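Local structure of 2-oxoadipate dioxygenase/decarboxylase (Pseudomonas putida, 6W1G) at residues A[43-46]-A[47-51]; A[180-183]-A[184-188]; A[331-334]-A[335-339]; A[438-441]-A[442-446]. The protein catalyses the iron(II)-dependent decarboxylation and hydroxylation of 2-oxoadipate to (R)-2-hydroxyglutarate, a step of D-lysine catabolism. All coordinates share one frame; numbering follows the deposited sequence. Where two conformers were deposited one is given.

Interaction 1: A[43-46]-A[47-51]; sequences QQVM and AQQPE
Gln44 and Gln48 meet one helical turn apart, their amides turned 54° against each other. NE2 of Gln48 gives a weak, bent hydrogen bond to OE1 of Gln44 (3.2 Å), and the same NE2 lies 3.1 Å from the Gln44 CG methylene, so that the Gln48 amide rests as much on the aliphatic part of its partner as on its oxygen. CG of Gln44 stands opposite the backbone N (chi1 179°) and the chain runs out straight, which carries the amide forward along the helix to Gln48. On the neighbouring flank Val45 CG1 touches the amide end of Gln49, 3.9 Å from NE2.

The backbone beneath sets these spacings. Ala47 N bonds to Gln43 O and Gln48 N to Gln44 O at 2.9 Å, both in the i to i+4 pattern. Val45 O takes the last turn: Gln49 N bonds to it at 2.8 Å, and Gln48 N adds a weak second bond. Gln49 then leaves helical geometry and becomes the N-cap of helix 50-59, with Pro50 as its first residue. At this break a water donates to Met46 O (2.6 Å) and weakly to Ala47 O. Outside the turn, Val45 and Met46 both lie against Leu232, and each also touches helix 50-59, Val45 through Val52 and Met46 through Leu56.

The glutamine pair is thus a bent amide contact on a surface turn and probably adds little hold; the main-chain bonds and the water serve the carbonyls where helix 29-48 ends.

Interaction 2: A[180-183]-A[184-188]; sequences ETFV and QEALH
Glu180 and Gln184 supply the polar side-chain bond of this helical turn: NE2 of Gln184 donates to Glu180 OE2 at 3.1 Å, with an N-H...O angle of 161°. The oxygen lies in the plane of the amide, while carboxylate and amide are turned 32° apart. Both chains bend at chi2 (42° in Glu180), which folds their ends together. A lysine in place of Glu180 would probably leave the Gln184 amide facing a second donor, without its acceptor and freer to turn.

The main-chain bonds are regular i to i+4 links: Gln184 N to Glu180 O, Glu185 N to Thr181 O at 2.9 Å, Ala186 N to Phe182 O at 2.8 Å, and Leu187 N to Val183 O.

Among apolar contacts, Ala186 CB sits over one face of the Phe182 ring, near its rim and 4.3 Å from CZ. Thr181 CG2 and Glu185 CG lie side by side at 4.2 Å; their polar ends look elsewhere, Thr181 OG1 to Ala177 O and Glu185 OE1 to Thr158 OG1.

The whole is typical of an amphipathic helix: Val183, Ala186 and Leu187 pack on helix 9-27, Phe182 reaches helices 78-90 and 159-171, and the Glu180-Gln184 pair lies along another flank.

Interaction 3: A[331-334]-A[335-339]; sequences ERYM and ALLQA
Met334 and Leu337 run side by side and point the same way, with the methionine CE 4.1 Å from Leu337 CD2. Bends at chi2 (-58°) and chi3 turn the methionine chain round, bringing its methyl back to the leucine. Tyr333 meets the same methyl: its CE1 is 4.1 Å from Leu337 CD2, and its OH stands 3.8 Å from the second methyl, CD1. Leu337 is therefore shared by a thioether chain and an aromatic ring.

These are i to i+3 and i to i+4 contacts on the inner flank of the amphipathic helix 330-341. Tyr333 reaches Leu314, Thr317 and Leu321 of helix 304-321, and Leu337 also meets Thr317 as well as Pro256 in a loop.

Leu336, on a different flank, lays CD1 over the centre of one face of the Arg332 guanidinium, 4.0 Å from CZ. The arginine chain is extended from CG to NE, and weak hydrogen bonds from NH1 to Leu321 O and from NH2 to Ala320 O hold its end near helix 304-321. Beneath the side chains, Leu337 N bonds to Tyr333 O at 2.8 Å, Leu336 N to Arg332 O at 2.9 Å, and Gln338 N to Met334 O at 3.1 Å.

Interaction 4: A[438-441]-A[442-446]; sequences QDEL and ALYAQ
Glu440 O accepts the hydrogen bond of Tyr444 N at 2.9 Å and also lies over one face of the Tyr444 ring, 3.1 Å from CD2. The ring is thus laid against the carbonyl of the preceding turn. Glu440 CB, 4.1 Å from CE2, follows the same ring, but its carboxylate plane stands almost perpendicular (89°). CG of Glu440 falls between its backbone N and carbonyl carbon (chi1 65°), and the chain then bends so that the carboxylate leads away. Leu441 CD2 reaches Tyr444 CD2 at 4.1 Å.

Leu443 N donates to Asp439 O, and Ala445 N to Leu441 O at 3.0 Å. In one of the two conformers of Gln438 its NE2 comes to 3.8 Å from Leu443 CD2, a placement to be taken as doubtful. Asp439 is the N-cap: its OD1 accepts weakly from Leu441 N at 2.9 Å, where its charge would probably offset the helix dipole.

The Tyr444 hydroxyl bonds to Glu397 N and weakly to Asp398. A phenylalanine at Tyr444 would probably leave Glu397 N without this partner and weaken the tie to that loop.

Gln438 pairs by backbone with Pro95 and Gly97 of the edge strand region 94-100, and Leu443 covers Val96 there. The arrangement is typical of an Asp-capped helix start, here laying the first turn of helix 440-458 against strands 94-100 and 108-114 of the mixed sheet.

Overall arrangement
The four contacts are local, between neighbouring turns of helix or at a helix end, strung in series along the chain, and none touches another. Interactions 2 and 3 lie on opposite sides of the chain's centre, their centres 45 Å apart. Interactions 1 and 3 come nearest, about 14 Å between closest atoms, whereas interaction 4 keeps about 19 Å from each of the others. Interaction 4 also approaches the active site most closely: the side chain of Tyr444 is about 12 Å from that of His70, which with His226 and Glu294 holds the nickel ion in this crystal, and the side chain of Glu440 is about 10 Å from that of Val402, a 2-oxoadipate-binding residue. Interactions 1, 2 and 3 lie away from that site.

Interaction 1: A[43-46]-A[47-51]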
loop_
_atom_site.group_PDB
_atom_site.type_symbol
_atom_site.label_atom_id
_atom_site.label_comp_id
_atom_site.label_asym_id
_atom_site.label_seq_id
_atom_site.Cartn_x
_atom_site.Cartn_y
_atom_site.Cartn_z
ATOM N N GLN A 43 -8.622 -16.851 -8.430
ATOM C CA GLN A 43 -9.585 -17.938 -8.427
ATOM C C GLN A 43 -8.893 -19.288 -8.444
ATOM O O GLN A 43 -9.324 -20.223 -7.761
ATOM C CB GLN A 43 -10.470 -17.797 -9.657
ATOM C CG GLN A 43 -11.619 -16.815 -9.508
ATOM C CD GLN A 43 -12.848 -17.147 -10.357
ATOM O OE1 GLN A 43 -12.840 -18.057 -11.193
ATOM N NE2 GLN A 43 -13.921 -16.392 -10.136
ATOM N N GLN A 44 -7.831 -19.422 -9.238
ATOM C CA GLN A 44 -7.070 -20.665 -9.275
ATOM C C GLN A 44 -6.469 -20.981 -7.914
ATOM O O GLN A 44 -6.519 -22.124 -7.465
ATOM C CB GLN A 44 -5.976 -20.541 -10.323
ATOM C CG GLN A 44 -5.044 -21.757 -10.477
ATOM C CD GLN A 44 -4.145 -21.651 -11.698
ATOM O OE1 GLN A 44 -4.042 -22.592 -12.496
ATOM N NE2 GLN A 44 -3.478 -20.511 -11.846
ATOM N N VAL A 45 -5.884 -19.990 -7.238
ATOM C CA VAL A 45 -5.286 -20.269 -5.939
ATOM C C VAL A 45 -6.350 -20.764 -4.971
ATOM O O VAL A 45 -6.146 -21.740 -4.243
ATOM C CB VAL A 45 -4.595 -19.011 -5.378
ATOM C CG1 VAL A 45 -4.305 -19.216 -3.912
ATOM C CG2 VAL A 45 -3.328 -18.659 -6.179
ATOM N N MET A 46 -7.490 -20.086 -4.945
ATOM C CA MET A 46 -8.501 -20.486 -3.966
ATOM C C MET A 46 -9.022 -21.883 -4.257
ATOM O O MET A 46 -9.327 -22.633 -3.326
ATOM C CB MET A 46 -9.596 -19.434 -3.848
ATOM C CG MET A 46 -9.074 -18.219 -3.024
ATOM S SD MET A 46 -10.168 -16.857 -2.821
ATOM C CE MET A 46 -10.489 -16.351 -4.507
ATOM N N ALA A 47 -9.087 -22.256 -5.529
ATOM C CA ALA A 47 -9.598 -23.580 -5.877
ATOM C C ALA A 47 -8.566 -24.658 -5.586
ATOM O O ALA A 47 -8.922 -25.791 -5.231
ATOM C CB ALA A 47 -9.919 -23.610 -7.368
ATOM N N GLN A 48 -7.287 -24.354 -5.782
ATOM C CA GLN A 48 -6.215 -25.325 -5.662
ATOM C C GLN A 48 -5.617 -25.425 -4.269
ATOM O O GLN A 48 -4.993 -26.450 -3.964
ATOM C CB GLN A 48 -5.085 -24.980 -6.645
ATOM C CG GLN A 48 -5.489 -25.076 -8.086
ATOM C CD GLN A 48 -4.399 -24.709 -9.066
ATOM O OE1 GLN A 48 -3.277 -24.329 -8.695
ATOM N NE2 GLN A 48 -4.728 -24.802 -10.335
ATOM N N GLN A 49 -5.836 -24.433 -3.417
ATOM C CA GLN A 49 -5.199 -24.356 -2.105
ATOM C C GLN A 49 -6.210 -24.108 -1.011
ATOM O O GLN A 49 -6.428 -22.953 -0.611
ATOM C CB GLN A 49 -4.134 -23.273 -2.105
ATOM C CG GLN A 49 -3.043 -23.575 -3.092
ATOM C CD GLN A 49 -1.931 -22.570 -3.051
ATOM O OE1 GLN A 49 -1.410 -22.240 -1.971
ATOM N NE2 GLN A 49 -1.568 -22.044 -4.223
ATOM N N PRO A 50 -6.841 -25.175 -0.512
ATOM C CA PRO A 50 -7.877 -24.997 0.510
ATOM C C PRO A 50 -7.401 -24.286 1.752
ATOM O O PRO A 50 -8.204 -23.611 2.402
ATOM C CB PRO A 50 -8.307 -26.439 0.817
ATOM C CG PRO A 50 -8.026 -27.185 -0.445
ATOM C CD PRO A 50 -6.812 -26.555 -1.057
ATOM N N GLU A 51 -6.120 -24.390 2.107
ATOM C CA GLU A 51 -5.650 -23.682 3.292
ATOM C C GLU A 51 -5.653 -22.177 3.083
ATOM O O GLU A 51 -5.922 -21.430 4.027
ATOM C CB GLU A 51 -4.254 -24.141 3.682
ATOM C CG GLU A 51 -3.971 -24.062 5.162
ATOM C CD GLU A 51 -2.734 -24.864 5.546
ATOM O OE1 GLU A 51 -1.680 -24.580 4.955
ATOM O OE2 GLU A 51 -2.808 -25.770 6.407
HETATM O O HOH W 1 -9.995 -24.892 -2.189
#

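Interaction 2: A[180-183]-A[184-188]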
loop_
_atom_site.group_PDB
_atom_site.type_symbol
_atom_site.label_atom_id
_atom_site.label_comp_id
_atom_site.label_asym_id
_atom_site.label_seq_id
_atom_site.Cartn_x
_atom_site.Cartn_y
_atom_site.Cartn_z
ATOM N N GLU A 180 -21.036 11.425 -3.029
ATOM C CA GLU A 180 -20.844 11.169 -4.454
ATOM C C GLU A 180 -20.192 12.361 -5.158
ATOM O O GLU A 180 -19.261 12.194 -5.958
ATOM C CB GLU A 180 -22.133 10.770 -5.148
ATOM C CG GLU A 180 -21.833 10.301 -6.595
ATOM C CD GLU A 180 -20.577 9.399 -6.684
ATOM O OE1 GLU A 180 -20.576 8.340 -6.022
ATOM O OE2 GLU A 180 -19.593 9.754 -7.377
ATOM N N THR A 181 -20.637 13.586 -4.841
ATOM C CA THR A 181 -20.007 14.760 -5.417
ATOM C C THR A 181 -18.551 14.839 -4.989
ATOM O O THR A 181 -17.662 15.137 -5.797
ATOM C CB THR A 181 -20.767 16.020 -5.014
ATOM O OG1 THR A 181 -22.132 15.890 -5.421
ATOM C CG2 THR A 181 -20.139 17.275 -5.622
ATOM N N PHE A 182 -18.297 14.582 -3.713
ATOM C CA PHE A 182 -16.929 14.576 -3.198
ATOM C C PHE A 182 -16.026 13.616 -3.981
ATOM O O PHE A 182 -14.889 13.959 -4.324
ATOM C CB PHE A 182 -16.916 14.251 -1.688
ATOM C CG PHE A 182 -15.541 14.028 -1.151
ATOM C CD1 PHE A 182 -14.699 15.080 -0.837
ATOM C CD2 PHE A 182 -15.053 12.734 -1.066
ATOM C CE1 PHE A 182 -13.400 14.784 -0.396
ATOM C CE2 PHE A 182 -13.796 12.476 -0.613
ATOM C CZ PHE A 182 -12.979 13.493 -0.295
ATOM N N VAL A 183 -16.505 12.377 -4.214
ATOM C CA VAL A 183 -15.675 11.410 -4.916
ATOM C C VAL A 183 -15.332 11.928 -6.293
ATOM O O VAL A 183 -14.182 11.857 -6.722
ATOM C CB VAL A 183 -16.390 10.045 -4.945
ATOM C CG1 VAL A 183 -15.734 9.133 -5.963
ATOM C CG2 VAL A 183 -16.358 9.426 -3.543
ATOM N N GLN A 184 -16.320 12.484 -6.985
ATOM C CA GLN A 184 -16.045 12.952 -8.334
ATOM C C GLN A 184 -15.088 14.135 -8.335
ATOM O O GLN A 184 -14.217 14.245 -9.220
ATOM C CB GLN A 184 -17.349 13.281 -9.019
ATOM C CG GLN A 184 -18.151 11.995 -9.390
ATOM C CD GLN A 184 -17.377 10.848 -10.146
ATOM O OE1 GLN A 184 -16.653 11.079 -11.134
ATOM N NE2 GLN A 184 -17.534 9.613 -9.656
ATOM N N GLU A 185 -15.261 15.053 -7.386
ATOM C CA GLU A 185 -14.384 16.208 -7.339
ATOM C C GLU A 185 -12.985 15.834 -6.936
ATOM O O GLU A 185 -12.010 16.364 -7.471
ATOM C CB GLU A 185 -14.980 17.262 -6.414
ATOM C CG GLU A 185 -16.238 17.882 -6.920
ATOM C CD GLU A 185 -16.055 18.767 -8.165
ATOM O OE1 GLU A 185 -14.940 19.272 -8.412
ATOM O OE2 GLU A 185 -17.063 18.982 -8.876
ATOM N N ALA A 186 -12.866 14.951 -5.958
ATOM C CA ALA A 186 -11.545 14.481 -5.540
ATOM C C ALA A 186 -10.817 13.784 -6.672
ATOM O O ALA A 186 -9.604 13.921 -6.817
ATOM C CB ALA A 186 -11.687 13.515 -4.377
ATOM N N LEU A 187 -11.548 13.011 -7.476
ATOM C CA LEU A 187 -10.914 12.261 -8.543
ATOM C C LEU A 187 -10.220 13.174 -9.536
ATOM O O LEU A 187 -9.198 12.793 -10.111
ATOM C CB LEU A 187 -11.995 11.451 -9.239
ATOM C CG LEU A 187 -11.599 10.268 -10.108
ATOM C CD1 LEU A 187 -10.922 9.245 -9.282
ATOM C CD2 LEU A 187 -12.854 9.712 -10.761
ATOM N N HIS A 188 -10.746 14.391 -9.731
ATOM C CA HIS A 188 -10.116 15.284 -10.674
ATOM C C HIS A 188 -8.659 15.560 -10.328
ATOM O O HIS A 188 -7.829 15.779 -11.224
ATOM C CB HIS A 188 -10.886 16.600 -10.721
ATOM C CG HIS A 188 -12.232 16.520 -11.349
ATOM N ND1 HIS A 188 -12.482 15.822 -12.516
ATOM C CD2 HIS A 188 -13.399 17.109 -11.003
ATOM C CE1 HIS A 188 -13.756 15.972 -12.847
ATOM N NE2 HIS A 188 -14.333 16.754 -11.948
#

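Interaction 3: A[331-334]-A[335-339]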
loop_
_atom_site.group_PDB
_atom_site.type_symbol
_atom_site.label_atom_id
_atom_site.label_comp_id
_atom_site.label_asym_id
_atom_site.label_seq_id
_atom_site.Cartn_x
_atom_site.Cartn_y
_atom_site.Cartn_z
ATOM N N GLU A 331 18.350 -14.020 -12.040
ATOM C CA GLU A 331 18.322 -15.421 -11.641
ATOM C C GLU A 331 19.210 -15.656 -10.425
ATOM O O GLU A 331 18.807 -16.319 -9.457
ATOM C CB GLU A 331 18.763 -16.295 -12.807
ATOM C CG GLU A 331 19.977 -15.759 -13.592
ATOM C CD GLU A 331 19.621 -15.138 -14.945
ATOM O OE1 GLU A 331 18.518 -14.564 -15.075
ATOM O OE2 GLU A 331 20.445 -15.226 -15.883
ATOM N N ARG A 332 20.435 -15.123 -10.456
ATOM C CA ARG A 332 21.349 -15.274 -9.331
ATOM C C ARG A 332 20.810 -14.584 -8.082
ATOM O O ARG A 332 20.913 -15.129 -6.980
ATOM C CB ARG A 332 22.733 -14.722 -9.685
ATOM C CG ARG A 332 23.692 -14.815 -8.493
ATOM C CD ARG A 332 25.151 -14.631 -8.809
ATOM N NE ARG A 332 25.990 -15.034 -7.679
ATOM C CZ ARG A 332 26.688 -14.200 -6.905
ATOM N NH1 ARG A 332 26.681 -12.895 -7.126
ATOM N NH2 ARG A 332 27.420 -14.684 -5.912
ATOM N N TYR A 333 20.255 -13.374 -8.230
ATOM C CA TYR A 333 19.684 -12.676 -7.083
ATOM C C TYR A 333 18.573 -13.494 -6.442
ATOM O O TYR A 333 18.511 -13.657 -5.217
ATOM C CB TYR A 333 19.115 -11.319 -7.500
ATOM C CG TYR A 333 18.367 -10.665 -6.360
ATOM C CD1 TYR A 333 16.993 -10.664 -6.342
ATOM C CD2 TYR A 333 19.044 -10.099 -5.276
ATOM C CE1 TYR A 333 16.275 -10.080 -5.292
ATOM C CE2 TYR A 333 18.335 -9.533 -4.215
ATOM C CZ TYR A 333 16.957 -9.516 -4.236
ATOM O OH TYR A 333 16.278 -8.945 -3.194
ATOM N N MET A 334 17.636 -13.967 -7.261
ATOM C CA MET A 334 16.513 -14.714 -6.714
ATOM C C MET A 334 16.983 -15.992 -6.028
ATOM O O MET A 334 16.439 -16.384 -5.000
ATOM C CB MET A 334 15.458 -14.936 -7.810
ATOM C CG MET A 334 14.819 -13.630 -8.335
ATOM S SD MET A 334 13.986 -12.585 -7.120
ATOM C CE MET A 334 12.729 -13.664 -6.428
ATOM N N ALA A 335 18.050 -16.625 -6.542
ATOM C CA ALA A 335 18.609 -17.812 -5.903
ATOM C C ALA A 335 19.243 -17.470 -4.552
ATOM O O ALA A 335 19.027 -18.178 -3.556
ATOM C CB ALA A 335 19.612 -18.486 -6.840
ATOM N N LEU A 336 20.000 -16.378 -4.487
ATOM C CA LEU A 336 20.620 -15.972 -3.233
ATOM C C LEU A 336 19.573 -15.558 -2.211
ATOM O O LEU A 336 19.721 -15.817 -1.006
ATOM C CB LEU A 336 21.534 -14.787 -3.489
ATOM C CG LEU A 336 22.838 -15.077 -4.230
ATOM C CD1 LEU A 336 23.477 -13.768 -4.613
ATOM C CD2 LEU A 336 23.732 -15.882 -3.332
ATOM N N LEU A 337 18.528 -14.886 -2.666
ATOM C CA LEU A 337 17.446 -14.488 -1.770
ATOM C C LEU A 337 16.811 -15.695 -1.108
ATOM O O LEU A 337 16.571 -15.690 0.112
ATOM C CB LEU A 337 16.424 -13.696 -2.571
ATOM C CG LEU A 337 15.267 -13.093 -1.808
ATOM C CD1 LEU A 337 15.769 -11.959 -0.954
ATOM C CD2 LEU A 337 14.188 -12.641 -2.785
ATOM N N GLN A 338 16.482 -16.722 -1.895
ATOM C CA GLN A 338 15.899 -17.921 -1.319
ATOM C C GLN A 338 16.850 -18.558 -0.317
ATOM O O GLN A 338 16.440 -18.937 0.791
ATOM C CB GLN A 338 15.465 -18.887 -2.422
ATOM C CG GLN A 338 14.542 -20.082 -1.932
ATOM C CD GLN A 338 13.435 -19.781 -0.858
ATOM O OE1 GLN A 338 12.317 -19.350 -1.189
ATOM N NE2 GLN A 338 13.742 -20.047 0.434
ATOM N N ALA A 339 18.129 -18.662 -0.667
ATOM C CA ALA A 339 19.078 -19.298 0.233
ATOM C C ALA A 339 19.162 -18.561 1.562
ATOM O O ALA A 339 19.134 -19.185 2.624
ATOM C CB ALA A 339 20.434 -19.390 -0.457
#

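Interaction 4: A[438-441]-A[442-446]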
loop_
_atom_site.group_PDB
_atom_site.type_symbol
_atom_site.label_atom_id
_atom_site.label_comp_id
_atom_site.label_asym_id
_atom_site.label_seq_id
_atom_site.Cartn_x
_atom_site.Cartn_y
_atom_site.Cartn_z
ATOM N N GLN A 438 1.091 7.686 11.947
ATOM C CA GLN A 438 0.788 6.616 12.878
ATOM C C GLN A 438 1.847 5.523 12.763
ATOM O O GLN A 438 2.418 5.287 11.698
ATOM C CB GLN A 438 -0.573 6.011 12.546
ATOM C CG GLN A 438 -1.780 6.783 12.936
ATOM C CD GLN A 438 -2.358 6.142 14.154
ATOM O OE1 GLN A 438 -1.646 5.909 15.130
ATOM N NE2 GLN A 438 -3.636 5.799 14.097
ATOM N N ASP A 439 2.077 4.834 13.883
ATOM C CA ASP A 439 3.014 3.709 13.944
ATOM C C ASP A 439 2.251 2.446 13.566
ATOM O O ASP A 439 1.408 1.950 14.338
ATOM C CB ASP A 439 3.567 3.612 15.359
ATOM C CG ASP A 439 4.461 2.405 15.594
ATOM O OD1 ASP A 439 4.703 1.577 14.688
ATOM O OD2 ASP A 439 4.938 2.296 16.744
ATOM N N GLU A 440 2.568 1.903 12.389
ATOM C CA GLU A 440 1.863 0.720 11.908
ATOM C C GLU A 440 2.011 -0.458 12.842
ATOM O O GLU A 440 1.088 -1.259 12.956
ATOM C CB GLU A 440 2.281 0.353 10.490
ATOM C CG GLU A 440 3.725 -0.082 10.258
ATOM C CD GLU A 440 4.700 1.073 10.085
ATOM O OE1 GLU A 440 4.368 2.217 10.452
ATOM O OE2 GLU A 440 5.807 0.835 9.564
ATOM N N LEU A 441 3.191 -0.626 13.461
ATOM C CA LEU A 441 3.361 -1.777 14.363
ATOM C C LEU A 441 2.422 -1.699 15.569
ATOM O O LEU A 441 1.901 -2.718 16.027
ATOM C CB LEU A 441 4.821 -1.899 14.766
ATOM C CG LEU A 441 5.755 -1.941 13.550
ATOM C CD1 LEU A 441 7.194 -2.162 13.960
ATOM C CD2 LEU A 441 5.379 -2.968 12.475
ATOM N N ALA A 442 2.228 -0.503 16.118
ATOM C CA ALA A 442 1.267 -0.330 17.201
ATOM C C ALA A 442 -0.145 -0.656 16.739
ATOM O O ALA A 442 -0.916 -1.294 17.481
ATOM C CB ALA A 442 1.347 1.095 17.757
ATOM N N LEU A 443 -0.482 -0.274 15.504
ATOM C CA LEU A 443 -1.806 -0.568 14.969
ATOM C C LEU A 443 -1.989 -2.082 14.805
ATOM O O LEU A 443 -3.067 -2.620 15.090
ATOM C CB LEU A 443 -1.981 0.132 13.619
ATOM C CG LEU A 443 -2.061 1.652 13.679
ATOM C CD1 LEU A 443 -2.079 2.200 12.264
ATOM C CD2 LEU A 443 -3.255 2.076 14.451
ATOM N N TYR A 444 -0.961 -2.792 14.337
ATOM C CA TYR A 444 -1.068 -4.236 14.193
ATOM C C TYR A 444 -1.220 -4.913 15.549
ATOM O O TYR A 444 -2.015 -5.843 15.712
ATOM C CB TYR A 444 0.139 -4.807 13.457
ATOM C CG TYR A 444 0.268 -4.392 12.013
ATOM C CD1 TYR A 444 -0.817 -4.407 11.158
ATOM C CD2 TYR A 444 1.488 -4.010 11.510
ATOM C CE1 TYR A 444 -0.694 -4.004 9.831
ATOM C CE2 TYR A 444 1.603 -3.627 10.163
ATOM C CZ TYR A 444 0.507 -3.613 9.359
ATOM O OH TYR A 444 0.585 -3.279 8.014
ATOM N N ALA A 445 -0.459 -4.456 16.542
ATOM C CA ALA A 445 -0.587 -5.010 17.882
ATOM C C ALA A 445 -1.999 -4.839 18.405
ATOM O O ALA A 445 -2.531 -5.738 19.079
ATOM C CB ALA A 445 0.441 -4.391 18.831
ATOM N N GLN A 446 -2.602 -3.703 18.120
ATOM C CA GLN A 446 -3.981 -3.463 18.541
ATOM C C GLN A 446 -4.965 -4.391 17.858
ATOM O O GLN A 446 -5.902 -4.899 18.483
ATOM C CB GLN A 446 -4.397 -2.001 18.318
ATOM C CG GLN A 446 -3.704 -1.039 19.218
ATOM C CD GLN A 446 -4.122 0.392 19.003
ATOM O OE1 GLN A 446 -4.214 0.858 17.888
ATOM N NE2 GLN A 446 -4.395 1.082 20.076
#